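Local coordinates for ABC transporter, periplasmic solute-binding protein (Rhizobium meliloti, PDB 4WED), which probably captures a solute, perhaps a peptide or a nickel species, in the periplasm and delivers it to the membrane components of an ABC transporter, at residues V273-A278 with A489-V494; A317-S322 with G329-A334; L366-S371 with L417-T422; G299-A304 with P335-A340; A435-T440 with G447-D452. One frame throughout, in Å; residues are numbered along the deposited sequence.

Contact 1: V273-A278 with A489-V494; sequences VTLVMA and APLVYV
M277, a selenomethionine, meets A489 and L491 across an antiparallel strand pair. Its CB sits 4.0 Å from CD1 of L491 and beside the carbonyl O of A489. CG leaves anti to the backbone N (chi1 -167°), and a bend at chi3 (66°) turns CE back to 4.1 Å from CB of A489. V296 of helix 290-299, I300 and F419 pack around the same side chain. Two backbone bonds fix the pairing here, M277 N to A489 O at 2.7 Å and A489 N to M277 O at 2.9 Å.

Strands 274-279 and 488-500 belong to an antiparallel sheet, and their contact is buried; L491-V492 forms a beta bulge opposite L275: L275 O accepts from L491 N while L275 N donates to V492 O. The extra residue brings L491 to the same side as V492, and CD1 of L491 also comes within 4.0 Å of CD2 of L275. On the other face T274 and Y493 lie side by side, with OG1 of T274 in the ring plane, 3.5 Å from CD1 of Y493. That hydroxyl is hydrogen-bonded to O of M320, and the phenol OH to O of N319. Beyond them V494 N bonds V273 O at 3.0 Å.

Contact 2: A317-S322 with G329-A334; sequences AGNMFS and GKQFDA
The carboxamide of N319 holds the backbone of K330-F332 with two hydrogen bonds, tying together the two arms of the long loop between strand 315-316 and helix 339-348. OD1 accepts from F332 N at 3.0 Å, in the carboxamide plane and on a lone pair, with an N-H...O angle of 163°. ND2 gives a more bent bond to K330 O at 2.8 Å, the acceptor lying close to the amide plane. CG is anti to the carbonyl carbon (chi1 -63°), which starts the side chain toward the 329-334 arm. With an alanine at N319, F332 N and K330 O would probably lose these partners and the K330-F332 arm would be less firmly fixed to the rest of the loop.

The side-chain amide of Q331 is stacked on that of N319, their planes 23° apart. F332 brings CD2 of its ring to 3.7 Å from ND2 of N319, and the ring makes a cation-pi contact with R483 of helix 471-485. Further along, G318 packs directly against the other arm, where a side chain would run into F332 O. Its CA lies 3.6 Å from CA of A334, whose CB touches C of A317 at 3.7 Å.

Contact 3: L366-S371 with L417-T422; sequences LELVVS and LGFFLT
L368 and V370 pack against the ring of F419 in the dense half of this contact. CD1 of L368 lies over one face of the ring, 4.2 Å from its centroid and offset toward the rim, in a CH-pi contact, while CD2 of the same leucine touches CZ of F419 at 3.8 Å. The two side chains cross at about a right angle. V370, by contrast, runs alongside the phenylalanine and brings CG1 to 3.6 Å from CE2 of F419. F419 CG is anti to the carbonyl carbon (chi1 -61°), which starts the side chain toward L368 and V370. An alanine in place of F419 would probably leave L368 CD1 and CD2 and V370 CG1 without the ring they pack on and open a gap beside helix 378-392, whose S378 and I381 also touch the ring.

Strand 362-370, that helix and strand 395-400 form a beta-alpha-beta unit, and strand 417-421 joins the other edge of strand 362-370 by a single bridge. L417 N bonds E367 O at 3.1 Å, and V369 N bonds L417 O at 3.0 Å, so that L417 grips the residues before and after L368. Its CB lies 3.9 Å from CD1 of L368, and its CD1 reaches CB of L366. Past L417 the strands diverge, and direct pairing gives way to a bridging water, which donates to V369 O at 2.7 Å and accepts from F419 N. On strand 362-370, E367 turns away from L417, and its carboxylate forms a salt bridge with R399.

Contact 4: G299-A304 with P335-A340; sequences GIDRAA and PVRDAA
At the start of helix 302-310 the N-cap residue D301 faces R337 of the loop leading into helix 339-348. OD1 of D301 caps the first turn by accepting from A304 N at 2.7 Å, the donor lying above the carboxylate plane. OD2 makes a salt bridge to R337 NE, whose hydrogen bond is weak at 3.4 Å. OD2 lies in the guanidinium plane of R337, at its edge, although the carboxylate and guanidinium planes are 77° apart.

D338 is the N-cap of the other helix, its OD1 bonded to A341 N, so the contact joins two helix beginnings. R337 is the residue just before this second cap; its CG, anti to the backbone N (chi1 -159°), lies 3.6 Å from both G299 O and I300 O.

The second patch is formed by R302 and P335. CG of the proline sits over the centre of one guanidinium face, 3.3 Å from NH1 of R302. S297 O accepts from that NH1, and P490 O from NE of the same arginine. A water at the guanidinium edge receives hydrogen bonds from R302 NH1 and R302 N and donates to I300 O and, at 2.7 Å, to P335 O.

Contact 5: A435-T440 with G447-D452; sequences ALCLST and GKLVTD
Two flat peptide carbonyls, those of A435 and L438, meet the ammonium group of K448, which lies above the plane of each. NZ of K448 is 2.9 Å from A435 O, standing 64° out of that carbonyl plane; it also bonds L438 O, 39° out of the plane of that second carbonyl, though the modelled length is doubtfully short. F441 O is a third acceptor. The lysine chain bends at chi2 (-80°), which sets CD 3.7 Å from L436 O.

The three carbonyls belong to the end of helix 430-437 and the residues that follow it, and segment 447-452 runs back across this end. L436 O receives weak bonds from L449 N at 2.9 Å and from V450 N at 3.5 Å. Apolar contacts accompany them: SG of C437 touches CG1 of V450 at 3.6 Å, and CB of L436 meets CB of L449. OG of S439 packs on CB of T451 at 3.5 Å, and a water links C437 O to D452 N. The positive charge of K448, set among carbonyl oxygens at a helix C-terminus, is likely to be stabilised by the negative end of the helix dipole.

Contact 1 is the hub. Contact 2 lies about 10 Å away between centres, where A317 N bonds L491 O at 2.7 Å, and contact 3 about 11 Å away, joined to the same sheet by V276 N and F420 O at 2.8 Å. L449 of contact 5 packs on A278, F420 and the selenomethionine M320, so one leucine touches contacts 1, 3 and 2. Contact 4 adjoins contacts 1 and 2, with P335 CD 3.7 Å from A317 O. Contacts 4 and 5 do not meet: their centres are about 26 Å apart and their nearest atoms about 12 Å. The sodium ion, held by D62 and D515, has neither ligand in these segments.

Contact 1: V273-A278 with A489-V494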
# COMPACT_ATOMS: atom_id res chain seq x y z
N VAL A 273 0.23 -5.18 -0.91
CA VAL A 273 1.68 -5.23 -0.94
C VAL A 273 2.02 -6.68 -1.33
O VAL A 273 1.39 -7.66 -0.86
CB VAL A 273 2.33 -4.93 0.47
CG1 VAL A 273 3.83 -5.19 0.49
CG2 VAL A 273 2.12 -3.49 0.91
N THR A 274 3.02 -6.82 -2.21
CA THR A 274 3.43 -8.12 -2.68
C THR A 274 4.85 -8.35 -2.24
O THR A 274 5.71 -7.45 -2.34
CB THR A 274 3.32 -8.23 -4.21
OG1 THR A 274 2.03 -7.70 -4.62
CG2 THR A 274 3.50 -9.70 -4.66
N LEU A 275 5.06 -9.53 -1.72
CA LEU A 275 6.41 -10.03 -1.48
C LEU A 275 6.85 -10.70 -2.73
O LEU A 275 6.23 -11.65 -3.15
CB LEU A 275 6.45 -11.05 -0.35
CG LEU A 275 7.82 -11.67 -0.09
CD1 LEU A 275 8.72 -10.72 0.65
CD2 LEU A 275 7.64 -12.92 0.73
N VAL A 276 7.96 -10.24 -3.28
CA VAL A 276 8.39 -10.65 -4.61
C VAL A 276 9.80 -11.10 -4.46
O VAL A 276 10.59 -10.46 -3.78
CB VAL A 276 8.36 -9.46 -5.60
CG1 VAL A 276 8.71 -9.92 -7.00
CG2 VAL A 276 6.99 -8.83 -5.62
N MSE A 277 10.14 -12.21 -5.08
CA MSE A 277 11.51 -12.58 -5.15
C MSE A 277 12.11 -12.06 -6.44
O MSE A 277 11.49 -12.11 -7.51
CB MSE A 277 11.64 -14.06 -5.05
CG MSE A 277 13.11 -14.35 -4.80
SE MSE A 277 13.27 -16.29 -4.50
CE MSE A 277 12.75 -16.94 -6.30
N ALA A 278 13.33 -11.56 -6.31
CA ALA A 278 14.08 -10.95 -7.37
C ALA A 278 15.22 -11.86 -7.80
O ALA A 278 15.75 -12.64 -7.01
CB ALA A 278 14.67 -9.64 -6.88
N ALA A 489 9.64 -13.09 -9.51
CA ALA A 489 8.81 -14.18 -8.91
C ALA A 489 7.97 -13.67 -7.73
O ALA A 489 8.44 -13.65 -6.64
CB ALA A 489 9.68 -15.38 -8.49
N PRO A 490 6.73 -13.20 -7.99
CA PRO A 490 5.84 -12.82 -6.88
C PRO A 490 5.52 -14.03 -6.04
O PRO A 490 5.33 -15.08 -6.56
CB PRO A 490 4.59 -12.29 -7.59
CG PRO A 490 5.00 -12.00 -8.99
CD PRO A 490 6.09 -12.98 -9.31
N LEU A 491 5.54 -13.89 -4.72
CA LEU A 491 5.38 -15.05 -3.86
C LEU A 491 4.00 -15.07 -3.23
O LEU A 491 3.15 -15.84 -3.64
CB LEU A 491 6.50 -15.03 -2.83
CG LEU A 491 7.89 -15.14 -3.45
CD1 LEU A 491 8.92 -15.09 -2.35
CD2 LEU A 491 8.00 -16.46 -4.20
N VAL A 492 3.73 -14.15 -2.32
CA VAL A 492 2.44 -14.00 -1.69
C VAL A 492 2.05 -12.50 -1.59
O VAL A 492 2.91 -11.61 -1.64
CB VAL A 492 2.45 -14.57 -0.27
CG1 VAL A 492 2.58 -16.10 -0.27
CG2 VAL A 492 3.58 -13.93 0.52
N TYR A 493 0.74 -12.26 -1.48
CA TYR A 493 0.23 -11.00 -1.04
C TYR A 493 0.26 -10.99 0.49
O TYR A 493 -0.08 -11.98 1.18
CB TYR A 493 -1.18 -10.77 -1.60
CG TYR A 493 -1.21 -10.94 -3.12
CD1 TYR A 493 -0.34 -10.21 -3.91
CD2 TYR A 493 -2.05 -11.85 -3.75
CE1 TYR A 493 -0.32 -10.36 -5.28
CE2 TYR A 493 -2.04 -12.02 -5.14
CZ TYR A 493 -1.16 -11.27 -5.89
OH TYR A 493 -1.09 -11.37 -7.25
N VAL A 494 0.71 -9.87 1.02
CA VAL A 494 0.88 -9.72 2.47
C VAL A 494 -0.46 -9.32 3.10
O VAL A 494 -0.93 -8.21 2.91
CB VAL A 494 1.94 -8.65 2.74
CG1 VAL A 494 2.10 -8.38 4.24
CG2 VAL A 494 3.28 -9.07 2.14
O HOH W 1 -1.36 -5.42 2.14

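Contact 2: A317-S322 with G329-A334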
# COMPACT_ATOMS: atom_id res chain seq x y z
N ALA A 317 0.76 -15.35 -4.70
CA ALA A 317 0.72 -14.33 -5.75
C ALA A 317 0.99 -14.98 -7.10
O ALA A 317 1.96 -15.73 -7.27
CB ALA A 317 1.73 -13.24 -5.46
N GLY A 318 0.10 -14.71 -8.03
CA GLY A 318 0.36 -14.93 -9.44
C GLY A 318 0.85 -13.65 -10.13
O GLY A 318 1.59 -13.72 -11.08
N ASN A 319 0.42 -12.50 -9.67
CA ASN A 319 0.74 -11.22 -10.32
C ASN A 319 1.55 -10.35 -9.39
O ASN A 319 1.49 -10.50 -8.15
CB ASN A 319 -0.54 -10.50 -10.67
CG ASN A 319 -1.35 -11.26 -11.66
OD1 ASN A 319 -1.70 -12.41 -11.42
ND2 ASN A 319 -1.63 -10.66 -12.79
N MSE A 320 2.33 -9.46 -9.97
CA MSE A 320 3.11 -8.55 -9.16
C MSE A 320 2.21 -7.75 -8.29
O MSE A 320 2.61 -7.37 -7.19
CB MSE A 320 3.91 -7.61 -10.01
CG MSE A 320 4.97 -6.83 -9.20
SE MSE A 320 5.88 -5.54 -10.45
CE MSE A 320 6.73 -4.35 -9.10
N PHE A 321 1.02 -7.45 -8.76
CA PHE A 321 0.09 -6.65 -7.99
C PHE A 321 -1.20 -7.41 -7.86
O PHE A 321 -1.70 -7.96 -8.87
CB PHE A 321 -0.20 -5.36 -8.69
CG PHE A 321 0.99 -4.50 -8.84
CD1 PHE A 321 1.60 -3.90 -7.72
CD2 PHE A 321 1.52 -4.24 -10.10
CE1 PHE A 321 2.71 -3.09 -7.85
CE2 PHE A 321 2.61 -3.42 -10.23
CZ PHE A 321 3.21 -2.84 -9.10
N SER A 322 -1.74 -7.44 -6.65
CA SER A 322 -3.05 -8.06 -6.43
C SER A 322 -4.14 -7.25 -7.13
O SER A 322 -3.93 -6.09 -7.51
CB SER A 322 -3.37 -8.25 -4.93
OG SER A 322 -4.05 -7.11 -4.40
N GLY A 329 -3.56 -5.57 -13.97
CA GLY A 329 -3.32 -6.39 -15.14
C GLY A 329 -4.30 -7.51 -15.24
O GLY A 329 -5.07 -7.80 -14.34
N LYS A 330 -4.26 -8.18 -16.36
CA LYS A 330 -4.97 -9.43 -16.50
C LYS A 330 -4.47 -10.35 -15.34
O LYS A 330 -3.26 -10.53 -15.12
CB LYS A 330 -4.68 -9.96 -17.89
CG LYS A 330 -4.75 -11.45 -18.06
CD LYS A 330 -6.19 -11.93 -17.96
CE LYS A 330 -6.34 -13.34 -18.52
NZ LYS A 330 -6.97 -14.21 -17.49
N GLN A 331 -5.41 -10.87 -14.56
CA GLN A 331 -5.06 -11.63 -13.36
C GLN A 331 -4.88 -13.12 -13.70
O GLN A 331 -5.69 -13.71 -14.41
CB GLN A 331 -6.08 -11.41 -12.23
CG GLN A 331 -5.99 -10.02 -11.57
CD GLN A 331 -4.78 -9.85 -10.64
OE1 GLN A 331 -4.00 -8.89 -10.75
NE2 GLN A 331 -4.63 -10.78 -9.70
N PHE A 332 -3.78 -13.68 -13.23
CA PHE A 332 -3.52 -15.09 -13.38
C PHE A 332 -3.52 -15.79 -12.02
O PHE A 332 -3.19 -15.19 -10.98
CB PHE A 332 -2.16 -15.29 -14.03
CG PHE A 332 -2.00 -14.57 -15.33
CD1 PHE A 332 -2.45 -15.15 -16.51
CD2 PHE A 332 -1.42 -13.32 -15.39
CE1 PHE A 332 -2.31 -14.50 -17.72
CE2 PHE A 332 -1.28 -12.65 -16.60
CZ PHE A 332 -1.72 -13.24 -17.77
N ASP A 333 -3.84 -17.07 -12.07
CA ASP A 333 -3.71 -17.98 -10.95
C ASP A 333 -2.27 -18.02 -10.50
O ASP A 333 -1.35 -18.13 -11.33
CB ASP A 333 -4.08 -19.38 -11.39
CG ASP A 333 -5.50 -19.48 -11.87
OD1 ASP A 333 -6.40 -19.36 -11.02
OD2 ASP A 333 -5.71 -19.67 -13.10
N ALA A 334 -2.08 -17.91 -9.19
CA ALA A 334 -0.80 -18.21 -8.59
C ALA A 334 -0.32 -19.60 -9.00
O ALA A 334 -1.07 -20.58 -8.86
CB ALA A 334 -0.89 -18.12 -7.07

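Contact 3: L366-S371 with L417-T422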
# COMPACT_ATOMS: atom_id res chain seq x y z
N LEU A 366 22.69 -21.14 -5.87
CA LEU A 366 22.21 -19.76 -5.81
C LEU A 366 22.19 -19.26 -4.38
O LEU A 366 21.89 -20.02 -3.46
CB LEU A 366 20.82 -19.67 -6.39
CG LEU A 366 20.81 -19.94 -7.90
CD1 LEU A 366 19.40 -20.26 -8.35
CD2 LEU A 366 21.40 -18.77 -8.68
N GLU A 367 22.54 -17.99 -4.21
CA GLU A 367 22.62 -17.38 -2.90
C GLU A 367 21.41 -16.49 -2.65
O GLU A 367 21.24 -15.48 -3.28
CB GLU A 367 23.91 -16.60 -2.73
CG GLU A 367 24.07 -16.05 -1.31
CD GLU A 367 25.19 -15.04 -1.15
OE1 GLU A 367 25.00 -13.87 -1.52
OE2 GLU A 367 26.26 -15.42 -0.61
N LEU A 368 20.59 -16.88 -1.70
CA LEU A 368 19.48 -16.08 -1.26
C LEU A 368 19.91 -15.22 -0.06
O LEU A 368 20.24 -15.73 1.03
CB LEU A 368 18.32 -16.99 -0.87
CG LEU A 368 17.09 -16.30 -0.30
CD1 LEU A 368 16.70 -15.03 -1.06
CD2 LEU A 368 15.95 -17.30 -0.29
N VAL A 369 19.93 -13.90 -0.29
CA VAL A 369 20.30 -12.97 0.74
C VAL A 369 19.04 -12.50 1.45
O VAL A 369 18.06 -12.15 0.80
CB VAL A 369 21.13 -11.78 0.19
CG1 VAL A 369 21.58 -10.85 1.32
CG2 VAL A 369 22.36 -12.30 -0.55
N VAL A 370 19.07 -12.52 2.78
CA VAL A 370 17.92 -12.11 3.58
C VAL A 370 18.34 -11.30 4.80
O VAL A 370 19.46 -11.45 5.31
CB VAL A 370 17.11 -13.33 4.07
CG1 VAL A 370 16.50 -14.08 2.90
CG2 VAL A 370 17.98 -14.24 4.93
N SER A 371 17.45 -10.42 5.26
CA SER A 371 17.60 -9.73 6.54
C SER A 371 16.32 -9.83 7.34
O SER A 371 15.33 -9.20 6.97
CB SER A 371 17.95 -8.25 6.35
OG SER A 371 18.18 -7.65 7.62
N LEU A 417 19.60 -14.13 -5.48
CA LEU A 417 18.18 -13.96 -5.17
C LEU A 417 17.99 -13.11 -3.92
O LEU A 417 18.80 -13.17 -2.97
CB LEU A 417 17.51 -15.30 -4.88
CG LEU A 417 17.71 -16.35 -5.94
CD1 LEU A 417 17.45 -17.76 -5.40
CD2 LEU A 417 16.84 -16.05 -7.17
N GLY A 418 16.90 -12.35 -3.89
CA GLY A 418 16.54 -11.52 -2.73
C GLY A 418 15.08 -11.14 -2.74
O GLY A 418 14.38 -11.36 -3.72
N PHE A 419 14.63 -10.53 -1.65
CA PHE A 419 13.23 -10.21 -1.45
C PHE A 419 12.93 -8.74 -1.48
O PHE A 419 13.58 -7.93 -0.82
CB PHE A 419 12.74 -10.73 -0.12
CG PHE A 419 12.84 -12.22 0.01
CD1 PHE A 419 12.51 -13.05 -1.05
CD2 PHE A 419 13.18 -12.78 1.21
CE1 PHE A 419 12.57 -14.44 -0.92
CE2 PHE A 419 13.27 -14.16 1.35
CZ PHE A 419 12.95 -14.99 0.29
N PHE A 420 11.87 -8.41 -2.19
CA PHE A 420 11.36 -7.08 -2.19
C PHE A 420 9.91 -7.14 -1.80
O PHE A 420 9.24 -8.16 -1.96
CB PHE A 420 11.44 -6.51 -3.60
CG PHE A 420 12.83 -6.23 -4.04
CD1 PHE A 420 13.66 -7.26 -4.42
CD2 PHE A 420 13.30 -4.94 -4.09
CE1 PHE A 420 14.96 -7.00 -4.83
CE2 PHE A 420 14.61 -4.67 -4.50
CZ PHE A 420 15.43 -5.71 -4.87
N LEU A 421 9.45 -6.01 -1.31
CA LEU A 421 8.07 -5.77 -0.98
C LEU A 421 7.67 -4.60 -1.81
O LEU A 421 8.39 -3.68 -1.87
CB LEU A 421 7.95 -5.38 0.49
CG LEU A 421 8.02 -6.53 1.51
CD1 LEU A 421 8.20 -5.93 2.88
CD2 LEU A 421 6.79 -7.39 1.51
N THR A 422 6.51 -4.67 -2.46
CA THR A 422 5.97 -3.52 -3.13
C THR A 422 5.53 -2.44 -2.14
O THR A 422 5.39 -2.65 -0.96
CB THR A 422 4.81 -3.86 -4.13
OG1 THR A 422 3.69 -4.50 -3.47
CG2 THR A 422 5.32 -4.76 -5.24
O HOH W 2 16.15 -10.21 1.05

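Contact 4: G299-A304 with P335-A340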
# COMPACT_ATOMS: atom_id res chain seq x y z
N GLY A 299 9.10 -24.10 -8.94
CA GLY A 299 9.67 -25.03 -7.96
C GLY A 299 9.36 -24.65 -6.52
O GLY A 299 9.57 -25.44 -5.59
N ILE A 300 8.84 -23.45 -6.33
CA ILE A 300 8.54 -22.92 -5.02
C ILE A 300 7.07 -23.15 -4.71
O ILE A 300 6.23 -23.14 -5.65
CB ILE A 300 8.84 -21.42 -5.02
CG1 ILE A 300 10.36 -21.23 -4.91
CG2 ILE A 300 8.13 -20.70 -3.89
CD1 ILE A 300 10.84 -19.81 -5.20
N ASP A 301 6.76 -23.36 -3.42
CA ASP A 301 5.38 -23.45 -2.94
C ASP A 301 4.94 -22.21 -2.15
O ASP A 301 5.26 -22.05 -0.98
CB ASP A 301 5.16 -24.69 -2.10
CG ASP A 301 3.70 -24.97 -1.86
OD1 ASP A 301 2.98 -24.09 -1.36
OD2 ASP A 301 3.25 -26.07 -2.16
N ARG A 302 4.20 -21.34 -2.80
CA ARG A 302 3.74 -20.11 -2.19
C ARG A 302 2.84 -20.41 -1.02
O ARG A 302 2.88 -19.73 -0.01
CB ARG A 302 3.02 -19.26 -3.23
CG ARG A 302 3.96 -18.53 -4.16
CD ARG A 302 3.53 -18.62 -5.60
NE ARG A 302 4.41 -17.85 -6.45
CZ ARG A 302 5.36 -18.36 -7.21
NH1 ARG A 302 5.57 -19.65 -7.24
NH2 ARG A 302 6.11 -17.57 -7.95
N ALA A 303 2.03 -21.44 -1.16
CA ALA A 303 1.11 -21.87 -0.11
C ALA A 303 1.83 -22.26 1.18
O ALA A 303 1.32 -22.00 2.26
CB ALA A 303 0.26 -23.03 -0.61
N ALA A 304 2.99 -22.88 1.06
CA ALA A 304 3.82 -23.23 2.21
C ALA A 304 4.44 -21.95 2.79
O ALA A 304 4.59 -21.80 4.00
CB ALA A 304 4.91 -24.19 1.78
N PRO A 335 0.94 -19.70 -9.50
CA PRO A 335 1.49 -21.03 -9.81
C PRO A 335 1.46 -22.01 -8.64
O PRO A 335 1.82 -21.67 -7.51
CB PRO A 335 2.94 -20.73 -10.20
CG PRO A 335 3.23 -19.40 -9.62
CD PRO A 335 1.96 -18.64 -9.60
N VAL A 336 1.04 -23.23 -8.93
CA VAL A 336 1.03 -24.33 -7.97
C VAL A 336 2.37 -25.09 -8.05
O VAL A 336 2.82 -25.44 -9.12
CB VAL A 336 -0.18 -25.28 -8.24
CG1 VAL A 336 0.05 -26.11 -9.49
CG2 VAL A 336 -0.45 -26.22 -7.08
N ARG A 337 3.00 -25.35 -6.91
CA ARG A 337 4.31 -26.03 -6.92
C ARG A 337 4.31 -27.22 -7.89
O ARG A 337 3.48 -28.12 -7.80
CB ARG A 337 4.74 -26.49 -5.51
CG ARG A 337 6.24 -26.70 -5.43
CD ARG A 337 6.79 -27.58 -4.30
NE ARG A 337 5.97 -27.81 -3.10
CZ ARG A 337 6.35 -28.60 -2.07
NH1 ARG A 337 5.58 -28.74 -1.00
NH2 ARG A 337 7.51 -29.24 -2.11
N ASP A 338 5.25 -27.21 -8.84
CA ASP A 338 5.38 -28.35 -9.74
C ASP A 338 6.83 -28.81 -9.88
O ASP A 338 7.55 -28.40 -10.76
CB ASP A 338 4.76 -27.99 -11.10
CG ASP A 338 4.38 -29.19 -11.91
OD1 ASP A 338 5.10 -30.20 -11.82
OD2 ASP A 338 3.38 -29.12 -12.65
N ALA A 339 7.26 -29.67 -8.98
CA ALA A 339 8.64 -30.12 -8.97
C ALA A 339 8.99 -30.86 -10.23
O ALA A 339 10.13 -30.81 -10.66
CB ALA A 339 8.91 -31.01 -7.77
N ALA A 340 8.03 -31.55 -10.82
CA ALA A 340 8.33 -32.37 -12.00
C ALA A 340 8.56 -31.47 -13.20
O ALA A 340 9.54 -31.61 -13.94
CB ALA A 340 7.22 -33.37 -12.27
O HOH W 3 3.96 -22.03 -5.84

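Contact 5: A435-T440 with G447-D452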
# COMPACT_ATOMS: atom_id res chain seq x y z
N ALA A 435 9.95 2.79 -9.30
CA ALA A 435 11.03 2.78 -8.33
C ALA A 435 11.85 1.49 -8.40
O ALA A 435 13.07 1.53 -8.20
CB ALA A 435 10.49 2.98 -6.94
N LEU A 436 11.20 0.36 -8.69
CA LEU A 436 11.86 -0.93 -8.60
C LEU A 436 12.21 -1.54 -9.95
O LEU A 436 12.92 -2.53 -10.01
CB LEU A 436 10.98 -1.93 -7.84
CG LEU A 436 10.58 -1.56 -6.40
CD1 LEU A 436 9.72 -2.70 -5.83
CD2 LEU A 436 11.77 -1.30 -5.48
N CYS A 437 11.68 -0.97 -11.03
CA CYS A 437 11.84 -1.59 -12.32
C CYS A 437 12.39 -0.69 -13.42
O CYS A 437 12.97 -1.20 -14.36
CB CYS A 437 10.53 -2.20 -12.77
SG CYS A 437 9.96 -3.53 -11.70
N LEU A 438 12.24 0.62 -13.33
CA LEU A 438 12.80 1.50 -14.36
C LEU A 438 14.30 1.74 -14.11
O LEU A 438 14.67 2.30 -13.08
CB LEU A 438 12.02 2.83 -14.39
CG LEU A 438 12.32 3.89 -15.53
CD1 LEU A 438 11.73 3.55 -16.89
CD2 LEU A 438 11.78 5.24 -15.13
N SER A 439 15.16 1.30 -15.04
CA SER A 439 16.63 1.58 -14.95
C SER A 439 16.97 3.02 -14.61
O SER A 439 17.77 3.26 -13.73
CB SER A 439 17.37 1.25 -16.25
OG SER A 439 17.65 -0.12 -16.34
N THR A 440 16.40 3.96 -15.36
CA THR A 440 16.79 5.36 -15.27
C THR A 440 16.42 6.00 -13.93
O THR A 440 17.07 6.92 -13.51
CB THR A 440 16.20 6.16 -16.45
OG1 THR A 440 14.79 5.98 -16.51
CG2 THR A 440 16.81 5.71 -17.76
N GLY A 447 17.09 0.03 -4.33
CA GLY A 447 17.36 -1.30 -4.92
C GLY A 447 16.46 -1.56 -6.16
O GLY A 447 15.43 -0.91 -6.33
N LYS A 448 16.83 -2.51 -7.01
CA LYS A 448 16.02 -2.86 -8.21
C LYS A 448 15.63 -4.33 -8.32
O LYS A 448 16.47 -5.24 -8.25
CB LYS A 448 16.78 -2.52 -9.49
CG LYS A 448 17.12 -1.05 -9.65
CD LYS A 448 15.89 -0.33 -10.16
CE LYS A 448 15.96 1.17 -9.97
NZ LYS A 448 14.76 1.79 -10.60
N LEU A 449 14.35 -4.55 -8.51
CA LEU A 449 13.79 -5.86 -8.90
C LEU A 449 14.34 -6.36 -10.24
O LEU A 449 14.82 -7.50 -10.36
CB LEU A 449 12.27 -5.74 -9.01
CG LEU A 449 11.37 -6.83 -8.46
CD1 LEU A 449 11.77 -7.32 -7.09
CD2 LEU A 449 9.95 -6.27 -8.43
N VAL A 450 14.27 -5.51 -11.25
CA VAL A 450 14.67 -5.92 -12.57
C VAL A 450 15.05 -4.69 -13.41
O VAL A 450 14.33 -3.70 -13.41
CB VAL A 450 13.53 -6.72 -13.22
CG1 VAL A 450 12.20 -5.99 -13.10
CG2 VAL A 450 13.84 -7.02 -14.68
N THR A 451 16.18 -4.75 -14.09
CA THR A 451 16.63 -3.61 -14.90
C THR A 451 16.99 -4.05 -16.30
O THR A 451 18.04 -4.66 -16.51
CB THR A 451 17.85 -2.89 -14.28
OG1 THR A 451 18.84 -3.85 -13.88
CG2 THR A 451 17.40 -2.06 -13.08
N ASP A 452 16.10 -3.77 -17.25
CA ASP A 452 16.40 -3.98 -18.66
C ASP A 452 16.12 -2.67 -19.42
O ASP A 452 14.98 -2.39 -19.83
CB ASP A 452 15.60 -5.15 -19.22
CG ASP A 452 16.18 -5.70 -20.53
OD1 ASP A 452 17.06 -5.07 -21.16
OD2 ASP A 452 15.74 -6.78 -20.93
O HOH W 4 14.33 -1.85 -16.55